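Local coordinates for KLLA0C04147p (Kluyveromyces lactis, PDB 5H2D), which binds ergosterol in its oxysterol-binding (ORD) domain and probably transfers sterols between membranes, at residues Phe129-Pro134 and Ala334-Ala339; Arg98-Ala103 and Gly256-Ala261. All coordinates share one frame; numbering follows the deposited sequence.

Interaction 1 of 2, residues Phe129-Pro134 and Ala334-Ala339; sequences FEYSRP and AVTLNA
One face of the Tyr131 ring is covered by the CD2 methyl of Leu337, and one edge of the Phe129 ring meets the Leu337 backbone carbonyl. The contact belongs to the OSBP-related ORD fold, an incomplete antiparallel beta barrel that holds a sterol. It joins barrel strand 128-133 to the short helix 332-337. Leu337 CD2 sits over the ring centre, 3.6 Å from the Tyr131 centroid, a CH-pi contact. Leu337 O comes to the Phe129 edge, near the ring plane, 3.2 Å from Phe129 CE1. Phe129 CZ is 4.0 Å from Leu337 CB. In Tyr131 (chi1 -178°), as in Phe129, the ring swings opposite its own backbone N and reaches out toward the helix. Helix 72-77 also packs on Phe129.

The Tyr131 hydroxyl takes part in two bonds. It donates to Thr336 OG1 (OH to OG1 2.7 Å), which in turn bonds Phe333 O. It also accepts from Arg133 NH1, so the buried hydroxyl is satisfied from two partners. Asp135 forms a salt bridge with Arg133 and probably helps to position it. A phenylalanine in place of Tyr131 would probably leave both Thr336 OG1 and Arg133 NH1 without this partner. Arg133 NH1 stands 3.0 Å from Tyr131 OH, with an N-H...O angle of 153°, and the oxygen lies near the guanidinium plane.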
ATOM      1  N   PHE A 129       7.758  -4.454  -8.856  1.00  8.96           N
ATOM      2  CA  PHE A 129       8.067  -5.039  -7.560  1.00  8.22           C
ATOM      3  C   PHE A 129       7.099  -6.184  -7.307  1.00  8.87           C
ATOM      4  O   PHE A 129       5.884  -6.017  -7.426  1.00  9.69           O
ATOM      5  CB  PHE A 129       8.008  -3.996  -6.424  1.00  9.18           C
ATOM      6  CG  PHE A 129       8.190  -4.599  -5.038  1.00  9.05           C
ATOM      7  CD1 PHE A 129       9.407  -5.157  -4.668  1.00  9.29           C
ATOM      8  CD2 PHE A 129       7.147  -4.619  -4.117  1.00  9.12           C
ATOM      9  CE1 PHE A 129       9.571  -5.732  -3.419  1.00 10.29           C
ATOM     10  CE2 PHE A 129       7.317  -5.185  -2.859  1.00 10.03           C
ATOM     11  CZ  PHE A 129       8.532  -5.743  -2.516  1.00  9.45           C
ATOM     12  N   GLU A 130       7.646  -7.352  -6.989  1.00 10.31           N
ATOM     13  CA  GLU A 130       6.842  -8.508  -6.629  1.00 11.04           C
ATOM     14  C   GLU A 130       7.080  -8.869  -5.174  1.00  9.58           C
ATOM     15  O   GLU A 130       8.154  -8.608  -4.621  1.00  9.85           O
ATOM     16  CB  GLU A 130       7.187  -9.711  -7.503  1.00 12.09           C
ATOM     17  CG  GLU A 130       8.646 -10.115  -7.393  1.00 11.06           C
ATOM     18  CD  GLU A 130       8.883 -11.551  -7.861  1.00 11.02           C
ATOM     19  OE1 GLU A 130       8.940 -12.440  -6.984  1.00 13.41           O
ATOM     20  OE2 GLU A 130       8.977 -11.764  -9.098  1.00 13.55           O
ATOM     21  N   TYR A 131       6.067  -9.465  -4.551  1.00  9.93           N
ATOM     22  CA  TYR A 131       6.194  -9.916  -3.166  1.00  9.03           C
ATOM     23  C   TYR A 131       5.129 -10.973  -2.919  1.00 12.78           C
ATOM     24  O   TYR A 131       3.930 -10.675  -2.967  1.00 11.93           O
ATOM     25  CB  TYR A 131       6.047  -8.738  -2.202  1.00 10.60           C
ATOM     26  CG  TYR A 131       6.198  -9.017  -0.723  1.00 10.03           C
ATOM     27  CD1 TYR A 131       7.460  -9.091  -0.140  1.00 12.05           C
ATOM     28  CD2 TYR A 131       5.082  -9.129   0.102  1.00 11.22           C
ATOM     29  CE1 TYR A 131       7.607  -9.308   1.225  1.00 12.25           C
ATOM     30  CE2 TYR A 131       5.217  -9.338   1.473  1.00 10.48           C
ATOM     31  CZ  TYR A 131       6.477  -9.426   2.022  1.00 12.10           C
ATOM     32  OH  TYR A 131       6.608  -9.621   3.371  1.00 11.90           O
ATOM     33  N   SER A 132       5.560 -12.207  -2.669  1.00 11.33           N
ATOM     34  CA  SER A 132       4.630 -13.278  -2.347  1.00 12.50           C
ATOM     35  C   SER A 132       4.900 -13.774  -0.939  1.00 10.32           C
ATOM     36  O   SER A 132       6.031 -13.721  -0.444  1.00 12.82           O
ATOM     37  CB  SER A 132       4.748 -14.430  -3.345  1.00 11.32           C
ATOM     38  OG  SER A 132       4.413 -13.997  -4.651  1.00 14.42           O
ATOM     39  N   ARG A 133       3.839 -14.248  -0.282  1.00 12.90           N
ATOM     40  CA  ARG A 133       3.941 -14.753   1.083  1.00 14.91           C
ATOM     41  C   ARG A 133       3.369 -16.162   1.094  1.00 18.25           C
ATOM     42  O   ARG A 133       2.151 -16.349   1.217  1.00 17.77           O
ATOM     43  CB  ARG A 133       3.225 -13.831   2.063  1.00 15.73           C
ATOM     44  CG  ARG A 133       3.996 -12.534   2.354  1.00 13.90           C
ATOM     45  CD  ARG A 133       5.247 -12.769   3.178  1.00 14.64           C
ATOM     46  NE  ARG A 133       4.893 -13.218   4.521  1.00 15.24           N
ATOM     47  CZ  ARG A 133       4.801 -12.432   5.586  1.00 15.91           C
ATOM     48  NH1 ARG A 133       5.061 -11.132   5.494  1.00 13.89           N
ATOM     49  NH2 ARG A 133       4.447 -12.948   6.757  1.00 19.58           N
ATOM     50  N   PRO A 134       4.224 -17.181   0.946  1.00 15.83           N
ATOM     51  CA  PRO A 134       3.722 -18.563   0.985  1.00 17.45           C
ATOM     52  C   PRO A 134       2.933 -18.858   2.248  1.00 19.96           C
ATOM     53  O   PRO A 134       1.936 -19.590   2.199  1.00 21.28           O
ATOM     54  CB  PRO A 134       5.008 -19.399   0.913  1.00 20.64           C
ATOM     55  CG  PRO A 134       6.033 -18.495   0.279  1.00 22.09           C
ATOM     56  CD  PRO A 134       5.680 -17.108   0.730  1.00 16.05           C
ATOM     57  N   ALA A 334       8.119  -3.707   6.692  1.00 11.03           N
ATOM     58  CA  ALA A 334       8.826  -2.991   5.639  1.00  9.27           C
ATOM     59  C   ALA A 334      10.226  -3.544   5.433  1.00 10.43           C
ATOM     60  O   ALA A 334      10.719  -3.565   4.306  1.00 10.63           O
ATOM     61  CB  ALA A 334       8.880  -1.490   5.948  1.00 10.16           C
ATOM     62  N   VAL A 335      10.876  -4.006   6.508  1.00  9.42           N
ATOM     63  CA  VAL A 335      12.200  -4.607   6.379  1.00 11.63           C
ATOM     64  C   VAL A 335      12.179  -5.820   5.456  1.00 12.69           C
ATOM     65  O   VAL A 335      13.181  -6.113   4.780  1.00 11.06           O
ATOM     66  CB  VAL A 335      12.745  -4.954   7.780  1.00 11.54           C
ATOM     67  CG1 VAL A 335      13.966  -5.888   7.675  1.00 13.29           C
ATOM     68  CG2 VAL A 335      13.159  -3.683   8.505  1.00 12.68           C
ATOM     69  N   THR A 336      11.040  -6.523   5.363  1.00 11.70           N
ATOM     70  CA  THR A 336      11.009  -7.711   4.508  1.00 11.68           C
ATOM     71  C   THR A 336      10.957  -7.385   3.016  1.00 10.90           C
ATOM     72  O   THR A 336      11.241  -8.267   2.195  1.00 11.33           O
ATOM     73  CB  THR A 336       9.812  -8.622   4.831  1.00 11.58           C
ATOM     74  OG1 THR A 336       8.587  -8.037   4.348  1.00 11.95           O
ATOM     75  CG2 THR A 336       9.716  -8.916   6.325  1.00 12.36           C
ATOM     76  N   LEU A 337      10.613  -6.150   2.639  1.00  9.58           N
ATOM     77  CA  LEU A 337      10.163  -5.905   1.275  1.00 10.66           C
ATOM     78  C   LEU A 337      11.319  -5.792   0.291  1.00  9.57           C
ATOM     79  O   LEU A 337      11.264  -6.370  -0.802  1.00 12.05           O
ATOM     80  CB  LEU A 337       9.320  -4.630   1.229  1.00 10.04           C
ATOM     81  CG  LEU A 337       7.985  -4.729   1.964  1.00 11.58           C
ATOM     82  CD1 LEU A 337       7.286  -3.371   2.011  1.00 12.34           C
ATOM     83  CD2 LEU A 337       7.080  -5.766   1.330  1.00 12.69           C
ATOM     84  N   ASN A 338      12.348  -5.017   0.632  1.00 11.03           N
ATOM     85  CA  ASN A 338      13.481  -4.817  -0.267  1.00 11.07           C
ATOM     86  C   ASN A 338      14.602  -5.821  -0.031  1.00 12.47           C
ATOM     87  O   ASN A 338      15.765  -5.519  -0.323  1.00 10.91           O
ATOM     88  CB  ASN A 338      14.023  -3.392  -0.143  1.00 11.31           C
ATOM     89  CG  ASN A 338      14.771  -2.959  -1.392  1.00  9.54           C
ATOM     90  OD1 ASN A 338      14.338  -3.246  -2.501  1.00  9.43           O
ATOM     91  ND2 ASN A 338      15.921  -2.296  -1.214  1.00 12.17           N
ATOM     92  N   ALA A 339      14.282  -7.006   0.473  1.00 12.62           N
ATOM     93  CA  ALA A 339      15.307  -8.001   0.797  1.00 13.10           C
ATOM     94  C   ALA A 339      15.780  -8.712  -0.463  1.00 13.13           C
ATOM     95  O   ALA A 339      14.959  -9.309  -1.167  1.00 13.14           O
ATOM     96  CB  ALA A 339      14.754  -9.021   1.781  1.00 13.62           C
TER

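Interaction 2 of 2, residues Arg98-Ala103 and Gly256-Ala261; sequences RLLYVA and GEVYNA
Leu99 packs against Val258 with its side chain, while its backbone O accepts the short helical bond from Ala103 N (N to O 2.8 Å). The preceding bond, from Val102 N to Arg98 O, is 2.9 Å. These bonds hold the turn that points Leu99 at strand 253-259 and lets Leu100 reach Val258 from the side. No hydrogen bond crosses between the two segments, and the contact is made by three buried aliphatic side chains.

Val258 does the work on the strand side. Its two methyls split between two leucines. CG1 lies along Leu99, near its CB, CG and CD2, with Leu99 CD2 to Val258 CG1 at 3.9 Å, and the two side chains run past each other in opposite directions. CG2 meets Leu100 CD1 at 4.0 Å, and here the side chains cross at about a right angle. The Val258 chi1 of -177° sets CG1 opposite the backbone N and puts CG2 beside it. This torsion turns CG1 to Leu99 and leaves CG2 against Leu100, near both CD1 and CA.

This is helix-on-sheet packing in the ORD fold. Helix 95-108 lies against a face of the antiparallel barrel strands, and Val258 projects from that face. The neighbouring residues Glu257 and Tyr259 point away from the helix, as expected of an alternating strand. Strand 253-259 is flanked by 236-241 and 265-272, and both take part in the packing. Leu99 also touches Cys237 and Leu100 touches Trp267 and Phe269. At Leu100 and Val258 the backbones come nearest, with CA atoms 6.4 Å apart.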
ATOM      1  N   ARG A  98     -18.484  -8.621   7.159  1.00 18.13           N
ATOM      2  CA  ARG A  98     -17.387  -8.615   6.196  1.00 18.28           C
ATOM      3  C   ARG A  98     -16.940  -7.186   5.911  1.00 19.67           C
ATOM      4  O   ARG A  98     -15.737  -6.895   5.892  1.00 17.19           O
ATOM      5  CB  ARG A  98     -17.797  -9.322   4.905  1.00 20.12           C
ATOM      6  CG  ARG A  98     -18.210 -10.769   5.118  1.00 18.52           C
ATOM      7  CD  ARG A  98     -18.065 -11.616   3.854  1.00 19.84           C
ATOM      8  NE  ARG A  98     -19.057 -11.276   2.833  1.00 22.03           N
ATOM      9  CZ  ARG A  98     -20.284 -11.790   2.794  1.00 24.06           C
ATOM     10  NH1 ARG A  98     -21.131 -11.431   1.838  1.00 22.22           N
ATOM     11  NH2 ARG A  98     -20.663 -12.650   3.730  1.00 26.53           N
ATOM     12  N   LEU A  99     -17.895  -6.277   5.707  1.00 16.69           N
ATOM     13  CA  LEU A  99     -17.544  -4.889   5.420  1.00 17.13           C
ATOM     14  C   LEU A  99     -16.816  -4.244   6.595  1.00 16.33           C
ATOM     15  O   LEU A  99     -15.877  -3.470   6.398  1.00 16.18           O
ATOM     16  CB  LEU A  99     -18.793  -4.090   5.048  1.00 18.37           C
ATOM     17  CG  LEU A  99     -18.585  -2.615   4.710  1.00 16.48           C
ATOM     18  CD1 LEU A  99     -17.415  -2.426   3.723  1.00 16.90           C
ATOM     19  CD2 LEU A  99     -19.846  -1.960   4.162  1.00 20.65           C
ATOM     20  N   LEU A 100     -17.238  -4.535   7.826  1.00 16.45           N
ATOM     21  CA  LEU A 100     -16.535  -3.990   8.985  1.00 17.47           C
ATOM     22  C   LEU A 100     -15.054  -4.345   8.940  1.00 17.63           C
ATOM     23  O   LEU A 100     -14.181  -3.488   9.161  1.00 17.45           O
ATOM     24  CB  LEU A 100     -17.167  -4.509  10.278  1.00 18.53           C
ATOM     25  CG  LEU A 100     -16.446  -4.144  11.583  1.00 16.24           C
ATOM     26  CD1 LEU A 100     -16.495  -2.634  11.830  1.00 16.85           C
ATOM     27  CD2 LEU A 100     -17.024  -4.916  12.756  1.00 16.26           C
ATOM     28  N   TYR A 101     -14.751  -5.612   8.669  1.00 16.99           N
ATOM     29  CA  TYR A 101     -13.357  -6.038   8.660  1.00 16.18           C
ATOM     30  C   TYR A 101     -12.614  -5.523   7.429  1.00 16.43           C
ATOM     31  O   TYR A 101     -11.427  -5.193   7.530  1.00 15.13           O
ATOM     32  CB  TYR A 101     -13.283  -7.559   8.798  1.00 16.76           C
ATOM     33  CG  TYR A 101     -13.378  -7.995  10.251  1.00 18.17           C
ATOM     34  CD1 TYR A 101     -14.544  -7.782  10.983  1.00 20.01           C
ATOM     35  CD2 TYR A 101     -12.310  -8.605  10.888  1.00 16.09           C
ATOM     36  CE1 TYR A 101     -14.631  -8.155  12.311  1.00 20.42           C
ATOM     37  CE2 TYR A 101     -12.387  -8.983  12.216  1.00 18.19           C
ATOM     38  CZ  TYR A 101     -13.558  -8.762  12.920  1.00 23.60           C
ATOM     39  OH  TYR A 101     -13.669  -9.137  14.243  1.00 22.26           O
ATOM     40  N   VAL A 102     -13.288  -5.424   6.276  1.00 16.26           N
ATOM     41  CA  VAL A 102     -12.684  -4.749   5.122  1.00 15.11           C
ATOM     42  C   VAL A 102     -12.311  -3.320   5.490  1.00 15.66           C
ATOM     43  O   VAL A 102     -11.197  -2.852   5.204  1.00 15.27           O
ATOM     44  CB  VAL A 102     -13.632  -4.789   3.905  1.00 15.58           C
ATOM     45  CG1 VAL A 102     -13.185  -3.788   2.832  1.00 15.44           C
ATOM     46  CG2 VAL A 102     -13.690  -6.189   3.312  1.00 15.03           C
ATOM     47  N   ALA A 103     -13.236  -2.601   6.135  1.00 15.20           N
ATOM     48  CA  ALA A 103     -12.984  -1.214   6.510  1.00 15.15           C
ATOM     49  C   ALA A 103     -11.794  -1.108   7.445  1.00 14.57           C
ATOM     50  O   ALA A 103     -10.934  -0.235   7.283  1.00 14.74           O
ATOM     51  CB  ALA A 103     -14.220  -0.613   7.178  1.00 16.91           C
ATOM     52  N   GLY A 256     -15.632   4.960  12.374  1.00 16.58           N
ATOM     53  CA  GLY A 256     -16.385   4.580  11.195  1.00 18.13           C
ATOM     54  C   GLY A 256     -17.733   4.009  11.567  1.00 19.05           C
ATOM     55  O   GLY A 256     -17.968   3.602  12.709  1.00 22.32           O
ATOM     56  N   GLU A 257     -18.620   3.982  10.573  1.00 19.70           N
ATOM     57  CA  GLU A 257     -19.964   3.439  10.713  1.00 17.58           C
ATOM     58  C   GLU A 257     -20.262   2.561   9.508  1.00 16.41           C
ATOM     59  O   GLU A 257     -19.997   2.971   8.374  1.00 18.37           O
ATOM     60  CB  GLU A 257     -21.004   4.564  10.817  1.00 21.72           C
ATOM     61  CG  GLU A 257     -20.711   5.597  11.897  1.00 21.69           C
ATOM     62  CD  GLU A 257     -19.700   6.657  11.464  1.00 26.00           C
ATOM     63  OE1 GLU A 257     -19.741   7.103  10.291  1.00 25.21           O
ATOM     64  OE2 GLU A 257     -18.856   7.041  12.303  1.00 25.23           O
ATOM     65  N   VAL A 258     -20.821   1.374   9.749  1.00 18.29           N
ATOM     66  CA  VAL A 258     -21.135   0.396   8.710  1.00 17.72           C
ATOM     67  C   VAL A 258     -22.649   0.296   8.577  1.00 21.51           C
ATOM     68  O   VAL A 258     -23.349   0.025   9.562  1.00 20.12           O
ATOM     69  CB  VAL A 258     -20.538  -0.986   9.029  1.00 18.54           C
ATOM     70  CG1 VAL A 258     -20.818  -1.959   7.898  1.00 18.87           C
ATOM     71  CG2 VAL A 258     -19.039  -0.882   9.286  1.00 19.49           C
ATOM     72  N   TYR A 259     -23.146   0.478   7.357  1.00 20.03           N
ATOM     73  CA  TYR A 259     -24.576   0.464   7.083  1.00 22.33           C
ATOM     74  C   TYR A 259     -24.937  -0.671   6.137  1.00 24.35           C
ATOM     75  O   TYR A 259     -24.172  -1.000   5.222  1.00 21.79           O
ATOM     76  CB  TYR A 259     -25.022   1.786   6.467  1.00 21.41           C
ATOM     77  CG  TYR A 259     -24.751   2.990   7.332  1.00 25.43           C
ATOM     78  CD1 TYR A 259     -25.694   3.436   8.254  1.00 23.47           C
ATOM     79  CD2 TYR A 259     -23.556   3.697   7.216  1.00 24.84           C
ATOM     80  CE1 TYR A 259     -25.453   4.541   9.039  1.00 24.21           C
ATOM     81  CE2 TYR A 259     -23.307   4.808   7.996  1.00 23.72           C
ATOM     82  CZ  TYR A 259     -24.259   5.232   8.904  1.00 24.29           C
ATOM     83  OH  TYR A 259     -23.999   6.336   9.683  1.00 26.79           O
ATOM     84  N   ASN A 260     -26.118  -1.256   6.346  1.00 23.25           N
ATOM     85  CA  ASN A 260     -26.677  -2.153   5.349  1.00 26.19           C
ATOM     86  C   ASN A 260     -27.276  -1.331   4.207  1.00 21.51           C
ATOM     87  O   ASN A 260     -27.273  -0.099   4.222  1.00 23.14           O
ATOM     88  CB  ASN A 260     -27.692  -3.108   5.987  1.00 28.37           C
ATOM     89  CG  ASN A 260     -28.911  -2.395   6.559  1.00 24.93           C
ATOM     90  OD1 ASN A 260     -29.468  -1.499   5.943  1.00 24.90           O
ATOM     91  ND2 ASN A 260     -29.329  -2.814   7.748  1.00 27.36           N
ATOM     92  N   ALA A 261     -27.779  -2.023   3.183  1.00 24.84           N
ATOM     93  CA  ALA A 261     -28.209  -1.341   1.965  1.00 27.05           C
ATOM     94  C   ALA A 261     -29.416  -0.434   2.187  1.00 32.13           C
ATOM     95  O   ALA A 261     -29.638   0.486   1.394  1.00 30.45           O
ATOM     96  CB  ALA A 261     -28.524  -2.371   0.877  1.00 25.64           C
TER

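In the fold
Interactions 1 and 2 both join a helix to the large curled beta structure of the ORD domain, on opposite sides of the chain's centre. Their centres are 29 Å apart and their nearest atoms about 18 Å apart, so they do not touch. Along the chain their segments alternate: 98-103, 129-134, 256-261, then 334-339. Interaction 1 is nearer the chain's centre, about 12 Å from it, against about 20 Å for interaction 2. It does not touch the sterol: the Leu337 side chain is about 10 Å from the bound ergosterol. Interaction 1 brings a helix that follows the barrel strands onto an early strand; interaction 2 brings one that precedes them onto a later strand.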